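Local coordinates for protein putative glucarate dehydratase (Pseudomonas fluorescens, PDB 4IT1) that probably catalyses the magnesium-dependent dehydration of D-glucarate to 5-dehydro-4-deoxy-D-glucarate, the first step of D-glucarate breakdown, at residues A[111-115]-A[116-120]; A[278-281]-A[282-286]. One frame throughout, in Å; residues are numbered along the deposited sequence.

Contact 1. Residues A[111-115]-A[116-120]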
loop_
_atom_site.group_PDB
_atom_site.type_symbol
_atom_site.label_atom_id
_atom_site.label_comp_id
_atom_site.label_asym_id
_atom_site.label_seq_id
_atom_site.Cartn_x
_atom_site.Cartn_y
_atom_site.Cartn_z
ATOM N N PRO A 111 -14.800 -13.833 -21.141
ATOM C CA PRO A 111 -15.327 -14.086 -19.796
ATOM C C PRO A 111 -15.676 -15.559 -19.571
ATOM O O PRO A 111 -15.100 -16.196 -18.685
ATOM C CB PRO A 111 -16.587 -13.216 -19.746
ATOM C CG PRO A 111 -16.277 -12.073 -20.648
ATOM C CD PRO A 111 -15.392 -12.618 -21.740
ATOM N N ALA A 112 -16.583 -16.091 -20.394
ATOM C CA ALA A 112 -17.079 -17.463 -20.262
ATOM C C ALA A 112 -17.704 -17.721 -18.883
ATOM O O ALA A 112 -17.414 -18.727 -18.220
ATOM C CB ALA A 112 -15.981 -18.478 -20.582
ATOM N N SER A 113 -18.545 -16.778 -18.457
ATOM C CA SER A 113 -19.404 -16.938 -17.283
ATOM C C SER A 113 -20.553 -15.939 -17.347
ATOM O O SER A 113 -20.366 -14.786 -17.739
ATOM C CB SER A 113 -18.624 -16.771 -15.970
ATOM O OG SER A 113 -18.141 -15.448 -15.806
ATOM N N LEU A 114 -21.743 -16.397 -16.978
ATOM C CA LEU A 114 -22.897 -15.526 -16.889
ATOM C C LEU A 114 -22.892 -14.800 -15.544
ATOM O O LEU A 114 -22.630 -15.404 -14.495
ATOM C CB LEU A 114 -24.188 -16.320 -17.091
ATOM C CG LEU A 114 -24.407 -17.000 -18.452
ATOM C CD1 LEU A 114 -25.775 -17.666 -18.489
ATOM C CD2 LEU A 114 -24.277 -16.011 -19.602
ATOM N N ALA A 115 -23.197 -13.508 -15.589
ATOM C CA ALA A 115 -23.063 -12.620 -14.438
ATOM C C ALA A 115 -24.040 -12.938 -13.304
ATOM O O ALA A 115 -23.745 -12.690 -12.135
ATOM C CB ALA A 115 -23.196 -11.167 -14.879
ATOM N N GLY A 116 -25.192 -13.496 -13.652
ATOM C CA GLY A 116 -26.200 -13.848 -12.660
ATOM C C GLY A 116 -25.739 -14.953 -11.731
ATOM O O GLY A 116 -26.201 -15.042 -10.596
ATOM N N ALA A 117 -24.815 -15.784 -12.214
ATOM C CA ALA A 117 -24.336 -16.956 -11.466
ATOM C C ALA A 117 -23.019 -16.734 -10.702
ATOM O O ALA A 117 -22.440 -17.681 -10.151
ATOM C CB ALA A 117 -24.201 -18.142 -12.405
ATOM N N GLU A 118 -22.545 -15.492 -10.680
ATOM C CA GLU A 118 -21.328 -15.150 -9.958
ATOM C C GLU A 118 -21.666 -14.813 -8.501
ATOM O O GLU A 118 -21.775 -13.642 -8.132
ATOM C CB GLU A 118 -20.623 -13.989 -10.643
ATOM C CG GLU A 118 -20.102 -14.306 -12.038
ATOM C CD GLU A 118 -19.590 -13.075 -12.777
ATOM O OE1 GLU A 118 -19.899 -11.937 -12.347
ATOM O OE2 GLU A 118 -18.883 -13.245 -13.796
ATOM N N LEU A 119 -21.817 -15.854 -7.682
ATOM C CA LEU A 119 -22.386 -15.715 -6.344
ATOM C C LEU A 119 -21.403 -15.993 -5.205
ATOM O O LEU A 119 -21.639 -15.590 -4.061
ATOM C CB LEU A 119 -23.612 -16.623 -6.209
ATOM C CG LEU A 119 -24.764 -16.312 -7.174
ATOM C CD1 LEU A 119 -25.685 -17.511 -7.327
ATOM C CD2 LEU A 119 -25.541 -15.086 -6.710
ATOM N N ALA A 120 -20.311 -16.682 -5.523
ATOM C CA ALA A 120 -19.319 -17.069 -4.528
ATOM C C ALA A 120 -18.167 -16.058 -4.481
ATOM O O ALA A 120 -17.887 -15.395 -5.481
ATOM C CB ALA A 120 -18.798 -18.472 -4.826
HETATM O O HOH W 1 -21.611 -10.070 -11.228
#
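A short 3-10 turn in the loop between helices 95-107 and 128-148 brings Ser113 and Leu114 to Glu118. Its main-chain bonds are of the i to i+3 kind: Ala117 N donates to Leu114 O at 3.2 Å, and Glu118 N makes a longer, weak bond of 3.4 Å to Ala115 O.

Across the turn, Ser113 OG donates to Glu118 OE2 over 3.1 Å, using the anti lone pair of that oxygen, the one facing away from OE1. Glu118 reaches back because CG lies beside its own backbone N and opposite the carbonyl carbon (chi1 -65°), after which the chain runs out nearly straight. On its way Glu118 CG passes Leu114 O at 3.7 Å, while Glu118 CD comes within 3.9 Å of Ala115 CA, so the carboxylate lies alongside the Ala115 backbone.

As part of the N-terminal domain of the mandelate racemase and muconate lactonizing enzyme family, this piece of loop sits at the protein surface, away from the metal site. Directly after the 3-10 residues the chain bends again, and Glu118 is the centre of an inverse gamma turn, which sends Leu119 and Ala120 off in a new direction. The two carboxylate oxygens have different partners. OE2, besides Ser113, accepts a weak bond from Ala125 N further along the same loop, where the Glu118 side chain also touches Ser123 and His124. A water donates to Glu118 OE1 at 2.8 Å and, weakly, to Ala115 O at 3.5 Å, a bridge between the carboxylate and the turn that is weak at its backbone end.

Contact 2. Residues A[278-281]-A[282-286]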
loop_
_atom_site.group_PDB
_atom_site.type_symbol
_atom_site.label_atom_id
_atom_site.label_comp_id
_atom_site.label_asym_id
_atom_site.label_seq_id
_atom_site.Cartn_x
_atom_site.Cartn_y
_atom_site.Cartn_z
ATOM N N ALA A 278 -25.942 1.447 2.982
ATOM C CA ALA A 278 -25.870 2.844 3.424
ATOM C C ALA A 278 -27.145 3.262 4.137
ATOM O O ALA A 278 -27.096 3.878 5.200
ATOM C CB ALA A 278 -25.605 3.770 2.245
ATOM N N GLU A 279 -28.282 2.915 3.547
ATOM C CA GLU A 279 -29.575 3.321 4.063
ATOM C C GLU A 279 -29.817 2.653 5.406
ATOM O O GLU A 279 -30.274 3.297 6.358
ATOM C CB GLU A 279 -30.674 2.982 3.058
ATOM C CG GLU A 279 -32.101 3.172 3.551
ATOM C CD GLU A 279 -32.596 4.605 3.485
ATOM O OE1 GLU A 279 -33.804 4.805 3.733
ATOM O OE2 GLU A 279 -31.799 5.527 3.192
ATOM N N LEU A 280 -29.467 1.371 5.485
ATOM C CA LEU A 280 -29.597 0.617 6.716
ATOM C C LEU A 280 -28.798 1.276 7.837
ATOM O O LEU A 280 -29.315 1.476 8.946
ATOM C CB LEU A 280 -29.138 -0.832 6.519
ATOM C CG LEU A 280 -29.256 -1.717 7.756
ATOM C CD1 LEU A 280 -30.697 -1.749 8.277
ATOM C CD2 LEU A 280 -28.756 -3.110 7.422
ATOM N N HIS A 281 -27.543 1.615 7.541
ATOM C CA HIS A 281 -26.701 2.276 8.520
ATOM C C HIS A 281 -27.324 3.598 8.977
ATOM O O HIS A 281 -27.508 3.802 10.166
ATOM C CB HIS A 281 -25.290 2.486 7.994
ATOM C CG HIS A 281 -24.417 3.258 8.930
ATOM N ND1 HIS A 281 -23.853 2.698 10.056
ATOM C CD2 HIS A 281 -24.021 4.553 8.913
ATOM C CE1 HIS A 281 -23.136 3.611 10.686
ATOM N NE2 HIS A 281 -23.227 4.747 10.017
ATOM N N LYS A 282 -27.691 4.463 8.031
ATOM C CA LYS A 282 -28.305 5.749 8.367
ATOM C C LYS A 282 -29.480 5.562 9.303
ATOM O O LYS A 282 -29.625 6.289 10.283
ATOM C CB LYS A 282 -28.762 6.492 7.107
ATOM C CG LYS A 282 -27.685 7.362 6.483
ATOM C CD LYS A 282 -27.976 7.655 5.020
ATOM C CE LYS A 282 -26.699 8.028 4.279
ATOM N NZ LYS A 282 -26.765 7.692 2.828
ATOM N N ARG A 283 -30.304 4.565 9.006
ATOM C CA ARG A 283 -31.558 4.366 9.712
ATOM C C ARG A 283 -31.395 3.738 11.087
ATOM O O ARG A 283 -32.299 3.825 11.910
ATOM C CB ARG A 283 -32.513 3.521 8.864
ATOM C CG ARG A 283 -33.144 4.277 7.708
ATOM C CD ARG A 283 -34.581 3.839 7.507
ATOM N NE ARG A 283 -35.295 3.871 8.780
ATOM C CZ ARG A 283 -36.488 3.329 8.992
ATOM N NH1 ARG A 283 -37.040 3.413 10.198
ATOM N NH2 ARG A 283 -37.125 2.705 8.004
ATOM N N THR A 284 -30.257 3.099 11.332
ATOM C CA THR A 284 -30.047 2.364 12.581
ATOM C C THR A 284 -28.801 2.806 13.355
ATOM O O THR A 284 -28.771 2.731 14.582
ATOM C CB THR A 284 -29.919 0.851 12.335
ATOM O OG1 THR A 284 -28.736 0.596 11.567
ATOM C CG2 THR A 284 -31.146 0.298 11.606
ATOM N N GLY A 285 -27.772 3.250 12.634
ATOM C CA GLY A 285 -26.470 3.536 13.232
ATOM C C GLY A 285 -25.645 2.279 13.491
ATOM O O GLY A 285 -24.576 2.351 14.098
ATOM N N LEU A 286 -26.130 1.127 13.024
ATOM C CA LEU A 286 -25.445 -0.158 13.246
ATOM C C LEU A 286 -24.131 -0.321 12.474
ATOM O O LEU A 286 -23.992 0.213 11.361
ATOM C CB LEU A 286 -26.376 -1.319 12.925
ATOM C CG LEU A 286 -27.474 -1.565 13.959
ATOM C CD1 LEU A 286 -28.462 -2.589 13.425
ATOM C CD2 LEU A 286 -26.896 -2.000 15.302
HETATM O O HOH W 2 -29.363 6.953 2.140
#
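His281 reaches across to Leu286: His281 ND1 donates to Leu286 O at 2.8 Å, nearly straight and almost in the ring plane. CG of His281 stands anti to the backbone N (chi1 176°), which directs the ring toward the residues after the helix, with Gly285 CA over one of its faces.

A second polar side chain, Thr284, works both ways. Its OG1 donates to Leu280 O at 2.8 Å, from above the carbonyl plane, and accepts from Leu286 N at 3.0 Å, closing an ST turn.

The main-chain bonds begin helical, with Lys282 N on Ala278 O and Arg283 N on Glu279 O, and at the end Thr284 N turns mainly to His281 O, three residues back. Gly285, with positive phi, is the first residue to leave the helical conformation.

Charged groups meet less directly. One water accepts from Lys282 NZ and donates to Glu279 OE2, while Arg283 lays its CD 4.0 Å from Glu279 OE1; Arg283 NE stays 5.3 Å from Glu279 OE1, too far for a salt bridge.

Apolar packing is carried by Leu280, whose CD1 touches Thr284 CG2 at 3.9 Å and which also faces Ile254 and Leu288. Helix 274-284 thus terminates where the chain turns into strand 288-290, the helix-to-strand return of a beta-alpha-beta unit in the enolase-type barrel.

In the fold
Following the chain from the N terminus, contact 1 comes first, closing a small turn in the surface loop that joins helices 95-107 and 128-148 of the N-terminal domain. Contact 2 follows much later, in the barrel domain, after strand 266-268 has brought in the magnesium ligand Glu268; it closes the end of helix 274-284 ahead of strand 288-290, which leads to Asn291, another ligand. The two local closures lie in series, neither nested nor crossing. Their centres are about 30 Å apart and their nearest atoms about 18 Å, without touching: one shapes an interhelical connection, the other a helix-to-strand connection of the barrel.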